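Local coordinates for Thiol:disulfide interchange protein DsbA (Neisseria meningitidis serogroup B, PDB 2ZNM) that probably works as a thiol:disulfide oxidoreductase of the periplasm, a DsbA-like member of the thioredoxin family that exchanges disulfide bonds with other proteins, at residues A133-A136 against L137-K141; K122-R125 against A126-S129; A180-R183 against E184-K187; N166-D169 against G170-T174; V91-A94 against V95-K99. One frame throughout, in Å; residues are numbered along the deposited sequence.

All five contacts are local, each made within one helix or at its end. Contacts 5, 2 and 1 follow one another along the helical part of the chain, on helices 84-97, 120-127 and 130-145; contact 2 adjoins contact 1 in sequence, their centres about 15 Å apart, and comes within about 5 Å of contact 5 at the nearest atoms. Contacts 4 and 3 lie toward the two ends of helix 167-185, with centres about 20 Å apart; contact 4 meets helix 42-50, contact 3 the strands of the thioredoxin sheet. Contact 5 lies beside the predicted redox-active pair Cys34 and Cys37, which is not disulfide-bonded here. The widest separation, about 40 Å between centres, is from contact 5 to contact 3.

Contact 1 (A133-A136 against L137-K141); sequences AAAA and LKMQK
The selenomethionine Met139 lays its side chain back along the helix beside Ala135, one turn earlier. In Met139, CG stands anti to the carbonyl carbon (chi1 -63°) and the chain runs on extended, which carries the terminal methyl back past the Ala135 carbonyl; Met139 CE ends 4.1 Å from Ala135 CB. On the way Met139 CG passes 3.2 Å from Ala135 O, the same oxygen that accepts the backbone N-H of Met139. A long, flexible, apolar chain suits this side of the helix, because Ala135 and Met139 both touch Ala76 of helix 69-81 and Met139 continues to His61 on strand 55-61. The setting is helix 130-145 of the DsbA-like thioredoxin fold, touching here a neighbouring helix and an outer strand of the sheet. Four successive i to i+4 bonds join the two halves, the shortest from Lys138 N to Ala134 O at 2.9 Å. Methyl groups at all four positions 133-136 keep this turn slim, and Ala136 is buried. Leu137 and Lys138 start beside the preceding turn, CB of Leu137 lying 3.5 Å from Ala134 O, but their ends lead off to the exposed side, where Lys138 touches Arg58.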
loop_
_atom_site.group_PDB
_atom_site.type_symbol
_atom_site.label_atom_id
_atom_site.label_comp_id
_atom_site.label_asym_id
_atom_site.label_seq_id
_atom_site.Cartn_x
_atom_site.Cartn_y
_atom_site.Cartn_z
ATOM N N ALA A 133 15.416 2.323 0.549
ATOM C CA ALA A 133 15.542 3.696 0.077
ATOM C C ALA A 133 15.048 3.805 -1.372
ATOM O O ALA A 133 14.303 4.726 -1.705
ATOM C CB ALA A 133 16.975 4.185 0.217
ATOM N N ALA A 134 15.429 2.837 -2.205
ATOM C CA ALA A 134 14.973 2.760 -3.595
ATOM C C ALA A 134 13.456 2.627 -3.698
ATOM O O ALA A 134 12.817 3.349 -4.472
ATOM C CB ALA A 134 15.656 1.606 -4.325
ATOM N N ALA A 135 12.894 1.706 -2.911
ATOM C CA ALA A 135 11.469 1.439 -2.915
ATOM C C ALA A 135 10.672 2.682 -2.515
ATOM O O ALA A 135 9.599 2.944 -3.077
ATOM C CB ALA A 135 11.148 0.283 -1.994
ATOM N N ALA A 136 11.199 3.433 -1.549
ATOM C CA ALA A 136 10.566 4.669 -1.084
ATOM C C ALA A 136 10.456 5.699 -2.212
ATOM O O ALA A 136 9.402 6.312 -2.387
ATOM C CB ALA A 136 11.318 5.262 0.128
ATOM N N LEU A 137 11.545 5.870 -2.961
ATOM C CA LEU A 137 11.595 6.777 -4.093
ATOM C C LEU A 137 10.681 6.307 -5.245
ATOM O O LEU A 137 10.020 7.120 -5.907
ATOM C CB LEU A 137 13.039 6.878 -4.602
ATOM C CG LEU A 137 13.682 8.180 -5.101
ATOM C CD1 LEU A 137 14.666 7.850 -6.225
ATOM C CD2 LEU A 137 12.688 9.255 -5.545
ATOM N N LYS A 138 10.676 5.004 -5.502
ATOM C CA LYS A 138 9.751 4.426 -6.477
ATOM C C LYS A 138 8.278 4.751 -6.138
ATOM O O LYS A 138 7.488 5.047 -7.031
ATOM C CB LYS A 138 9.976 2.915 -6.608
ATOM C CG LYS A 138 9.132 2.254 -7.664
ATOM C CD LYS A 138 9.678 0.867 -8.005
ATOM C CE LYS A 138 8.697 0.070 -8.853
ATOM N NZ LYS A 138 9.386 -1.002 -9.648
HETATM N N MSE A 139 7.926 4.707 -4.854
HETATM C CA MSE A 139 6.600 5.129 -4.390
HETATM C C MSE A 139 6.297 6.608 -4.695
HETATM O O MSE A 139 5.167 6.962 -5.021
HETATM C CB MSE A 139 6.430 4.845 -2.891
HETATM C CG MSE A 139 6.500 3.386 -2.534
HETATM SE SE MSE A 139 6.453 3.069 -0.615
HETATM C CE MSE A 139 7.518 1.426 -0.556
ATOM N N GLN A 140 7.304 7.469 -4.596
ATOM C CA GLN A 140 7.137 8.852 -5.024
ATOM C C GLN A 140 6.863 8.932 -6.534
ATOM O O GLN A 140 5.885 9.548 -6.958
ATOM C CB GLN A 140 8.342 9.699 -4.631
ATOM C CG GLN A 140 8.153 11.172 -4.929
ATOM C CD GLN A 140 9.289 12.034 -4.411
ATOM O OE1 GLN A 140 10.434 11.909 -4.840
ATOM N NE2 GLN A 140 8.970 12.924 -3.502
ATOM N N LYS A 141 7.711 8.281 -7.328
ATOM C CA LYS A 141 7.552 8.228 -8.783
ATOM C C LYS A 141 6.163 7.713 -9.162
ATOM O O LYS A 141 5.518 8.263 -10.049
ATOM C CB LYS A 141 8.647 7.347 -9.406
ATOM C CG LYS A 141 8.635 7.271 -10.926
ATOM C CD LYS A 141 9.824 6.460 -11.456
ATOM C CE LYS A 141 9.911 6.514 -12.981
ATOM N NZ LYS A 141 11.314 6.330 -13.485
#

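Contact 2 (K122-R125 against A126-S129); sequences KLMR and AYDS
Met124, present as selenomethionine, folds over Tyr127 three residues on. SE of Met124 sits over one face of the phenol ring, 4.1 Å from the Tyr127 ring centroid and 28° off the ring normal, a Met-aromatic contact. The Met124 chain bends at chi2 (-50°) and again at chi3, curling its CE toward the ring until it lies 3.6 Å from CD1 of Tyr127. An unbranched, polarisable side chain is well suited to such a fit against a flat ring, and the two side chains point the same way. At the base of the ring, CB of Tyr127 packs 3.3 Å from Met124 O.

Ala126, a small residue that leaves room beside Ser81, takes up little space: CB of Ala126 touches Leu123 O at 3.6 Å, while its N-H bonds to Lys122 O. The last full helical bond, Asp128 N to Met124 O at 3.1 Å, brings the chain to Asp128, where it leaves helical angles. Ser129 follows as the N-cap of helix 130-145, and Asp128 OD1 forms a salt bridge with Arg105.

Short helix 120-127 thus lies against two others. Met124 rests on Ala112 and Leu113 of helix 105-113, Tyr127 bridges Ala108 of that helix and Ala77 of helix 69-81, and Leu123 and Ala126 lie on helix 69-81, both touching Ser81. The linker leads directly into helix 130-145.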
loop_
_atom_site.group_PDB
_atom_site.type_symbol
_atom_site.label_atom_id
_atom_site.label_comp_id
_atom_site.label_asym_id
_atom_site.label_seq_id
_atom_site.Cartn_x
_atom_site.Cartn_y
_atom_site.Cartn_z
ATOM N N LYS A 122 15.796 -5.669 13.432
ATOM C CA LYS A 122 15.544 -6.257 12.107
ATOM C C LYS A 122 14.861 -5.271 11.162
ATOM O O LYS A 122 15.196 -5.192 9.980
ATOM C CB LYS A 122 14.724 -7.547 12.213
ATOM C CG LYS A 122 14.379 -8.158 10.866
ATOM C CD LYS A 122 13.747 -9.525 10.990
ATOM C CE LYS A 122 13.990 -10.335 9.716
ATOM N NZ LYS A 122 15.449 -10.606 9.465
ATOM N N LEU A 123 13.906 -4.521 11.700
ATOM C CA LEU A 123 13.222 -3.485 10.956
ATOM C C LEU A 123 14.164 -2.385 10.474
ATOM O O LEU A 123 14.017 -1.880 9.358
ATOM C CB LEU A 123 12.124 -2.864 11.816
ATOM C CG LEU A 123 11.207 -1.850 11.133
ATOM C CD1 LEU A 123 10.611 -2.447 9.870
ATOM C CD2 LEU A 123 10.121 -1.380 12.080
HETATM N N MSE A 124 15.105 -2.005 11.330
HETATM C CA MSE A 124 16.028 -0.922 11.021
HETATM C C MSE A 124 17.138 -1.342 10.056
HETATM O O MSE A 124 17.642 -0.524 9.295
HETATM C CB MSE A 124 16.592 -0.310 12.307
HETATM C CG MSE A 124 15.605 0.606 13.019
HETATM SE SE MSE A 124 14.782 1.955 11.826
HETATM C CE MSE A 124 13.013 1.196 11.556
ATOM N N ARG A 125 17.492 -2.624 10.093
ATOM C CA ARG A 125 18.405 -3.239 9.131
ATOM C C ARG A 125 17.818 -3.132 7.722
ATOM O O ARG A 125 18.519 -2.798 6.781
ATOM C CB ARG A 125 18.620 -4.707 9.506
ATOM C CG ARG A 125 20.066 -5.124 9.633
ATOM C CD ARG A 125 20.272 -6.045 10.841
ATOM N NE ARG A 125 19.367 -7.200 10.835
ATOM C CZ ARG A 125 18.927 -7.827 11.928
ATOM N NH1 ARG A 125 19.292 -7.425 13.144
ATOM N NH2 ARG A 125 18.109 -8.863 11.803
ATOM N N ALA A 126 16.521 -3.397 7.588
ATOM C CA ALA A 126 15.826 -3.245 6.311
ATOM C C ALA A 126 15.683 -1.769 5.926
ATOM O O ALA A 126 15.677 -1.420 4.742
ATOM C CB ALA A 126 14.454 -3.907 6.363
ATOM N N TYR A 127 15.572 -0.921 6.940
ATOM C CA TYR A 127 15.347 0.508 6.780
ATOM C C TYR A 127 16.555 1.229 6.162
ATOM O O TYR A 127 16.389 2.163 5.373
ATOM C CB TYR A 127 15.021 1.092 8.153
ATOM C CG TYR A 127 14.505 2.501 8.172
ATOM C CD1 TYR A 127 13.140 2.756 8.303
ATOM C CD2 TYR A 127 15.381 3.582 8.101
ATOM C CE1 TYR A 127 12.654 4.055 8.350
ATOM C CE2 TYR A 127 14.908 4.880 8.136
ATOM C CZ TYR A 127 13.546 5.117 8.266
ATOM O OH TYR A 127 13.084 6.413 8.311
ATOM N N ASP A 128 17.757 0.778 6.525
ATOM C CA ASP A 128 19.003 1.414 6.108
ATOM C C ASP A 128 19.659 0.654 4.967
ATOM O O ASP A 128 20.839 0.866 4.658
ATOM C CB ASP A 128 19.972 1.508 7.290
ATOM C CG ASP A 128 19.522 2.500 8.354
ATOM O OD1 ASP A 128 18.696 3.387 8.060
ATOM O OD2 ASP A 128 20.018 2.398 9.495
ATOM N N SER A 129 18.906 -0.246 4.350
ATOM C CA SER A 129 19.417 -0.991 3.206
ATOM C C SER A 129 19.011 -0.260 1.917
ATOM O O SER A 129 17.988 0.443 1.903
ATOM C CB SER A 129 18.907 -2.431 3.215
ATOM O OG SER A 129 17.678 -2.521 2.530
#

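Contact 3 (A180-R183 against E184-K187); sequences AKVR and EERK
Val182 and Arg186 lie side by side and make the close part of this contact. The CG1 methyl of Val182 is placed over one face of the Arg186 guanidinium, offset toward its rim, and comes within 3.4 Å of Arg186 NH1. The valine torsion (chi1 163°) puts CG1 out to the side of the helix, and Arg186 folds back to lay its guanidinium against it. The arginine chain bends at chi2 and chi3, bringing CD of Arg186 to 3.7 Å from the same CG1 of Val182. A beta-branched apolar residue suits the buried position: CG1 meets the arginine, and the side chain also packs on Ile24 of strand 24-30 and Tyr160 of strand 160-162.

The backbone beneath is still helical, with Glu185 N bonded to Lys181 O and Arg186 N to Val182 O, both at 3.0 Å. Helix 167-185 then ends, and Arg186 forms the centre of an inverse gamma turn.

The other side is loose. Lys187 reaches back beside Arg183, Lys187 NZ lying 3.6 Å from Arg183 O and 3.8 Å from Arg183 CG, and Glu184 leads away from the helix on the exposed side. Lys181 NZ and Glu185 OE2 remain 5.1 Å apart, opposite charges without contact.

Two of the charged ends find partners in the rest of the fold: Arg183 makes a salt bridge with Asp54, and Glu185 bonds to Tyr160 OH. The chemistry implies a helix end anchored by these two links, with a methyl covering one face of a guanidinium whose NH2 adds a weak bond to Lys23 O.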
loop_
_atom_site.group_PDB
_atom_site.type_symbol
_atom_site.label_atom_id
_atom_site.label_comp_id
_atom_site.label_asym_id
_atom_site.label_seq_id
_atom_site.Cartn_x
_atom_site.Cartn_y
_atom_site.Cartn_z
ATOM N N ALA A 180 -11.720 -10.554 -12.683
ATOM C CA ALA A 180 -12.338 -11.442 -13.679
ATOM C C ALA A 180 -12.305 -10.835 -15.082
ATOM O O ALA A 180 -12.231 -11.561 -16.077
ATOM C CB ALA A 180 -13.759 -11.794 -13.281
ATOM N N LYS A 181 -12.362 -9.505 -15.150
ATOM C CA LYS A 181 -12.228 -8.763 -16.407
ATOM C C LYS A 181 -10.815 -8.903 -16.984
ATOM O O LYS A 181 -10.647 -9.202 -18.169
ATOM C CB LYS A 181 -12.580 -7.280 -16.197
ATOM C CG LYS A 181 -12.590 -6.428 -17.466
ATOM C CD LYS A 181 -13.026 -5.001 -17.164
ATOM C CE LYS A 181 -12.858 -4.083 -18.372
ATOM N NZ LYS A 181 -13.873 -4.329 -19.436
ATOM N N VAL A 182 -9.812 -8.691 -16.133
ATOM C CA VAL A 182 -8.402 -8.792 -16.513
ATOM C C VAL A 182 -8.045 -10.214 -16.964
ATOM O O VAL A 182 -7.415 -10.397 -18.007
ATOM C CB VAL A 182 -7.460 -8.279 -15.352
ATOM C CG1 VAL A 182 -6.022 -8.732 -15.539
ATOM C CG2 VAL A 182 -7.519 -6.757 -15.233
ATOM N N ARG A 183 -8.468 -11.208 -16.188
ATOM C CA ARG A 183 -8.183 -12.616 -16.478
ATOM C C ARG A 183 -8.664 -13.023 -17.870
ATOM O O ARG A 183 -7.899 -13.586 -18.658
ATOM C CB ARG A 183 -8.811 -13.514 -15.409
ATOM C CG ARG A 183 -8.727 -15.012 -15.680
ATOM C CD ARG A 183 -9.069 -15.806 -14.425
ATOM N NE ARG A 183 -10.290 -15.322 -13.781
ATOM C CZ ARG A 183 -10.434 -15.152 -12.472
ATOM N NH1 ARG A 183 -9.427 -15.408 -11.652
ATOM N NH2 ARG A 183 -11.585 -14.710 -11.984
ATOM N N GLU A 184 -9.935 -12.727 -18.145
ATOM C CA GLU A 184 -10.585 -13.014 -19.419
ATOM C C GLU A 184 -9.900 -12.270 -20.567
ATOM O O GLU A 184 -9.647 -12.855 -21.622
ATOM C CB GLU A 184 -12.089 -12.686 -19.321
ATOM C CG GLU A 184 -12.785 -12.249 -20.614
ATOM C CD GLU A 184 -13.265 -13.404 -21.474
ATOM O OE1 GLU A 184 -13.950 -14.308 -20.943
ATOM O OE2 GLU A 184 -12.974 -13.395 -22.691
ATOM N N GLU A 185 -9.569 -10.996 -20.351
ATOM C CA GLU A 185 -8.956 -10.196 -21.418
ATOM C C GLU A 185 -7.532 -10.673 -21.774
ATOM O O GLU A 185 -7.107 -10.565 -22.928
ATOM C CB GLU A 185 -9.034 -8.683 -21.118
ATOM C CG GLU A 185 -7.888 -8.095 -20.316
ATOM C CD GLU A 185 -8.040 -6.594 -20.045
ATOM O OE1 GLU A 185 -7.063 -5.988 -19.555
ATOM O OE2 GLU A 185 -9.120 -6.018 -20.315
ATOM N N ARG A 186 -6.827 -11.224 -20.786
ATOM C CA ARG A 186 -5.495 -11.801 -20.986
ATOM C C ARG A 186 -5.546 -13.276 -21.418
ATOM O O ARG A 186 -4.842 -14.130 -20.870
ATOM C CB ARG A 186 -4.647 -11.613 -19.720
ATOM C CG ARG A 186 -3.838 -10.323 -19.732
ATOM C CD ARG A 186 -3.883 -9.575 -18.405
ATOM N NE ARG A 186 -3.190 -10.270 -17.318
ATOM C CZ ARG A 186 -2.630 -9.668 -16.268
ATOM N NH1 ARG A 186 -2.656 -8.344 -16.148
ATOM N NH2 ARG A 186 -2.031 -10.397 -15.335
ATOM N N LYS A 187 -6.387 -13.558 -22.413
ATOM C CA LYS A 187 -6.507 -14.890 -23.001
ATOM C C LYS A 187 -6.069 -14.888 -24.463
ATOM O O LYS A 187 -6.416 -13.981 -25.225
ATOM C CB LYS A 187 -7.943 -15.404 -22.884
ATOM C CG LYS A 187 -8.277 -16.059 -21.549
ATOM C CD LYS A 187 -9.743 -16.483 -21.498
ATOM C CE LYS A 187 -10.080 -17.268 -20.235
ATOM N NZ LYS A 187 -9.992 -16.442 -18.984
#

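Contact 4 (N166-D169 against G170-T174); sequences NGFD and GGVHT
Phe168 meets Val172 one turn on, its ring atom CE2 lying 4.3 Å from CG1 of Val172. The phenylalanine torsion, with CG anti to the backbone N (chi1 -175°), places the ring on the flank shared with Val172, whose CG1 approaches it obliquely, and both residues also reach Leu43 of helix 42-50. Apolar side chains suit this flank for that reason. The valine's other methyl is close to the backbone, CG2 of Val172 lying 3.3 Å from Asp169 O.

These residues lie at the start of the helix that runs to 185, a helix that packs on the sheet of the thioredoxin fold, and its glycines matter. Gly167 has positive phi (85°), a conformation that leaves no room for a side chain beside the preceding carbonyl oxygen, and glycine belongs there. At Gly170 and Gly171 a CB would run into the chain of the turn before, into Asn166 CB and Phe168 O respectively, so the bare backbone lets the turns come together. Gly171 N bonds to Gly167 O at 3.3 Å, and has a second, weak bond to Phe168 O. The bonds from Val172 N to Phe168 O and from His173 N to Asp169 O are weak too.

Farther along, Gly170 O receives two bonds from Thr174, from its N and from OG1, each 3.0 Å long and arriving from opposite faces of the carbonyl plane. A threonine fits there because its hydroxyl, in an otherwise buried place, is satisfied by the backbone of its own helix, while Thr174 also packs on Leu3 and Asp8.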
loop_
_atom_site.group_PDB
_atom_site.type_symbol
_atom_site.label_atom_id
_atom_site.label_comp_id
_atom_site.label_asym_id
_atom_site.label_seq_id
_atom_site.Cartn_x
_atom_site.Cartn_y
_atom_site.Cartn_z
ATOM N N ASN A 166 -19.911 2.993 -4.164
ATOM C CA ASN A 166 -20.936 2.281 -3.407
ATOM C C ASN A 166 -20.483 1.791 -2.025
ATOM O O ASN A 166 -21.059 0.846 -1.474
ATOM C CB ASN A 166 -21.502 1.129 -4.246
ATOM C CG ASN A 166 -22.976 0.892 -3.986
ATOM O OD1 ASN A 166 -23.811 1.090 -4.871
ATOM N ND2 ASN A 166 -23.306 0.475 -2.766
ATOM N N GLY A 167 -19.462 2.447 -1.469
ATOM C CA GLY A 167 -18.963 2.120 -0.136
ATOM C C GLY A 167 -17.945 0.991 -0.108
ATOM O O GLY A 167 -17.334 0.658 -1.133
ATOM N N PHE A 168 -17.765 0.413 1.080
ATOM C CA PHE A 168 -16.775 -0.642 1.330
ATOM C C PHE A 168 -17.049 -1.886 0.489
ATOM O O PHE A 168 -16.273 -2.218 -0.398
ATOM C CB PHE A 168 -16.745 -0.988 2.835
ATOM C CG PHE A 168 -15.674 -1.982 3.225
ATOM C CD1 PHE A 168 -14.400 -1.547 3.574
ATOM C CD2 PHE A 168 -15.950 -3.350 3.259
ATOM C CE1 PHE A 168 -13.409 -2.456 3.938
ATOM C CE2 PHE A 168 -14.969 -4.273 3.618
ATOM C CZ PHE A 168 -13.695 -3.823 3.963
ATOM N N ASP A 169 -18.173 -2.540 0.767
ATOM C CA ASP A 169 -18.529 -3.848 0.203
ATOM C C ASP A 169 -18.763 -3.811 -1.305
ATOM O O ASP A 169 -18.544 -4.806 -1.996
ATOM C CB ASP A 169 -19.784 -4.364 0.896
ATOM C CG ASP A 169 -20.160 -3.525 2.100
ATOM O OD1 ASP A 169 -19.380 -3.491 3.079
ATOM O OD2 ASP A 169 -21.225 -2.875 2.059
ATOM N N GLY A 170 -19.230 -2.662 -1.800
ATOM C CA GLY A 170 -19.349 -2.418 -3.239
ATOM C C GLY A 170 -17.968 -2.370 -3.878
ATOM O O GLY A 170 -17.798 -2.741 -5.047
ATOM N N GLY A 171 -16.986 -1.916 -3.094
ATOM C CA GLY A 171 -15.583 -1.911 -3.494
ATOM C C GLY A 171 -14.991 -3.292 -3.731
ATOM O O GLY A 171 -14.356 -3.506 -4.764
ATOM N N VAL A 172 -15.197 -4.229 -2.794
ATOM C CA VAL A 172 -14.659 -5.596 -2.946
ATOM C C VAL A 172 -15.274 -6.303 -4.156
ATOM O O VAL A 172 -14.590 -7.032 -4.879
ATOM C CB VAL A 172 -14.757 -6.492 -1.645
ATOM C CG1 VAL A 172 -14.293 -5.733 -0.399
ATOM C CG2 VAL A 172 -16.145 -7.074 -1.446
ATOM N N HIS A 173 -16.562 -6.050 -4.372
ATOM C CA HIS A 173 -17.297 -6.583 -5.502
ATOM C C HIS A 173 -16.757 -6.044 -6.831
ATOM O O HIS A 173 -16.612 -6.796 -7.799
ATOM C CB HIS A 173 -18.783 -6.258 -5.350
ATOM C CG HIS A 173 -19.600 -6.613 -6.550
ATOM N ND1 HIS A 173 -19.860 -7.916 -6.914
ATOM C CD2 HIS A 173 -20.204 -5.834 -7.479
ATOM C CE1 HIS A 173 -20.593 -7.927 -8.012
ATOM N NE2 HIS A 173 -20.818 -6.676 -8.374
ATOM N N THR A 174 -16.462 -4.743 -6.867
ATOM C CA THR A 174 -15.889 -4.097 -8.050
ATOM C C THR A 174 -14.492 -4.637 -8.336
ATOM O O THR A 174 -14.175 -4.966 -9.478
ATOM C CB THR A 174 -15.885 -2.553 -7.911
ATOM O OG1 THR A 174 -17.236 -2.074 -7.962
ATOM C CG2 THR A 174 -15.089 -1.889 -9.033
#

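Contact 5 (V91-A94 against V95-K99); sequences VFKA and VYEQK
The backbone of 91-97 is regular helix, with Val95 N to Val91 O and Tyr96 N to Phe92 O making nearly straight i to i+4 bonds, and it ends at Gln98, whose positive phi (60°) breaks the spiral. Across it Phe92 and Tyr96 lie side by side. The CB of Phe92 sits over one face of the tyrosine ring, 4.2 Å from the Tyr96 centroid, a CH-pi contact, and Phe92 O lies over the same face, toward the rim. The Phe92 and Tyr96 ring planes meet obliquely at 57°, with Tyr96 OH 3.3 Å from CD1 of Phe92. Both side chains have CG anti to the carbonyl carbon, which sends them off in the same direction. A tyrosine suits this place because its flat ring packs on phenylalanine while its hydroxyl goes further, bonding to Cys34 O and His36 N at the predicted redox-active motif.

Lys93 and Glu97 lie side by side on the exposed flank, pointing the same way, with CG of Glu97 resting 3.0 Å from Lys93 O, but the charged ends stay 4.6 Å apart, Lys93 NZ to Glu97 OE2. Ala94 O takes a weak bond from Gln98 N at the helix end. Val91 and Val95 are neighbours on the flank that meets other helices, Val91 CG1 lying 4.5 Å from Val95 CG2.

Helix 84-97 thereby leans on helix 69-81 through Val91 on Met74 and Val95 on Leu71, meets helix 105-113 at Trp111, and carries Phe92 to Tyr32 and His36 beside the loop with the predicted redox-active cysteines.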
loop_
_atom_site.group_PDB
_atom_site.type_symbol
_atom_site.label_atom_id
_atom_site.label_comp_id
_atom_site.label_asym_id
_atom_site.label_seq_id
_atom_site.Cartn_x
_atom_site.Cartn_y
_atom_site.Cartn_z
ATOM N N VAL A 91 3.146 1.104 13.751
ATOM C CA VAL A 91 3.482 2.215 12.858
ATOM C C VAL A 91 2.275 3.156 12.661
ATOM O O VAL A 91 2.393 4.376 12.832
ATOM C CB VAL A 91 4.052 1.743 11.494
ATOM C CG1 VAL A 91 4.357 2.938 10.596
ATOM C CG2 VAL A 91 5.307 0.896 11.691
ATOM N N PHE A 92 1.117 2.604 12.306
ATOM C CA PHE A 92 -0.099 3.415 12.267
ATOM C C PHE A 92 -0.267 4.249 13.538
ATOM O O PHE A 92 -0.536 5.451 13.466
ATOM C CB PHE A 92 -1.338 2.532 12.067
ATOM C CG PHE A 92 -1.552 2.099 10.648
ATOM C CD1 PHE A 92 -2.163 2.953 9.735
ATOM C CD2 PHE A 92 -1.167 0.836 10.231
ATOM C CE1 PHE A 92 -2.374 2.560 8.427
ATOM C CE2 PHE A 92 -1.361 0.436 8.920
ATOM C CZ PHE A 92 -1.967 1.300 8.016
ATOM N N LYS A 93 -0.099 3.608 14.697
ATOM C CA LYS A 93 -0.406 4.219 15.984
ATOM C C LYS A 93 0.523 5.388 16.273
ATOM O O LYS A 93 0.112 6.380 16.869
ATOM C CB LYS A 93 -0.309 3.180 17.102
ATOM C CG LYS A 93 -0.595 3.730 18.504
ATOM C CD LYS A 93 -0.682 2.633 19.544
ATOM C CE LYS A 93 -0.202 3.115 20.886
ATOM N NZ LYS A 93 -0.640 2.170 21.975
ATOM N N ALA A 94 1.779 5.248 15.867
ATOM C CA ALA A 94 2.789 6.272 16.073
ATOM C C ALA A 94 2.469 7.475 15.170
ATOM O O ALA A 94 2.548 8.615 15.596
ATOM C CB ALA A 94 4.165 5.699 15.767
ATOM N N VAL A 95 2.091 7.195 13.926
ATOM C CA VAL A 95 1.674 8.222 12.986
ATOM C C VAL A 95 0.394 8.931 13.495
ATOM O O VAL A 95 0.329 10.167 13.468
ATOM C CB VAL A 95 1.558 7.642 11.543
ATOM C CG1 VAL A 95 1.020 8.673 10.561
ATOM C CG2 VAL A 95 2.926 7.146 11.052
ATOM N N TYR A 96 -0.573 8.159 14.019
ATOM C CA TYR A 96 -1.817 8.710 14.603
ATOM C C TYR A 96 -1.592 9.646 15.780
ATOM O O TYR A 96 -2.279 10.651 15.916
ATOM C CB TYR A 96 -2.766 7.618 15.106
ATOM C CG TYR A 96 -3.324 6.643 14.087
ATOM C CD1 TYR A 96 -3.133 6.819 12.711
ATOM C CD2 TYR A 96 -4.077 5.544 14.510
ATOM C CE1 TYR A 96 -3.656 5.900 11.793
ATOM C CE2 TYR A 96 -4.600 4.637 13.596
ATOM C CZ TYR A 96 -4.384 4.817 12.249
ATOM O OH TYR A 96 -4.907 3.906 11.361
ATOM N N GLU A 97 -0.669 9.296 16.662
ATOM C CA GLU A 97 -0.475 10.065 17.894
ATOM C C GLU A 97 0.243 11.398 17.666
ATOM O O GLU A 97 0.052 12.351 18.421
ATOM C CB GLU A 97 0.250 9.206 18.933
ATOM C CG GLU A 97 -0.540 7.943 19.329
ATOM C CD GLU A 97 -0.034 7.303 20.602
ATOM O OE1 GLU A 97 1.194 7.342 20.831
ATOM O OE2 GLU A 97 -0.865 6.769 21.378
ATOM N N GLN A 98 1.066 11.439 16.613
ATOM C CA GLN A 98 1.824 12.637 16.196
ATOM C C GLN A 98 2.811 13.191 17.242
ATOM O O GLN A 98 3.232 14.352 17.146
ATOM C CB GLN A 98 0.884 13.756 15.720
ATOM C CG GLN A 98 0.103 13.449 14.468
ATOM C CD GLN A 98 -0.588 14.685 13.897
ATOM O OE1 GLN A 98 -1.659 15.093 14.362
ATOM N NE2 GLN A 98 0.028 15.287 12.881
ATOM N N LYS A 99 3.190 12.370 18.217
ATOM C CA LYS A 99 4.144 12.774 19.256
ATOM C C LYS A 99 5.606 12.839 18.786
ATOM O O LYS A 99 6.428 13.520 19.387
ATOM C CB LYS A 99 4.018 11.857 20.489
ATOM C CG LYS A 99 2.657 11.916 21.182
ATOM C CD LYS A 99 2.380 10.690 22.063
ATOM C CE LYS A 99 1.172 10.952 22.959
ATOM N NZ LYS A 99 0.674 9.764 23.721
HETATM O O HOH W 1 3.659 9.673 17.558
#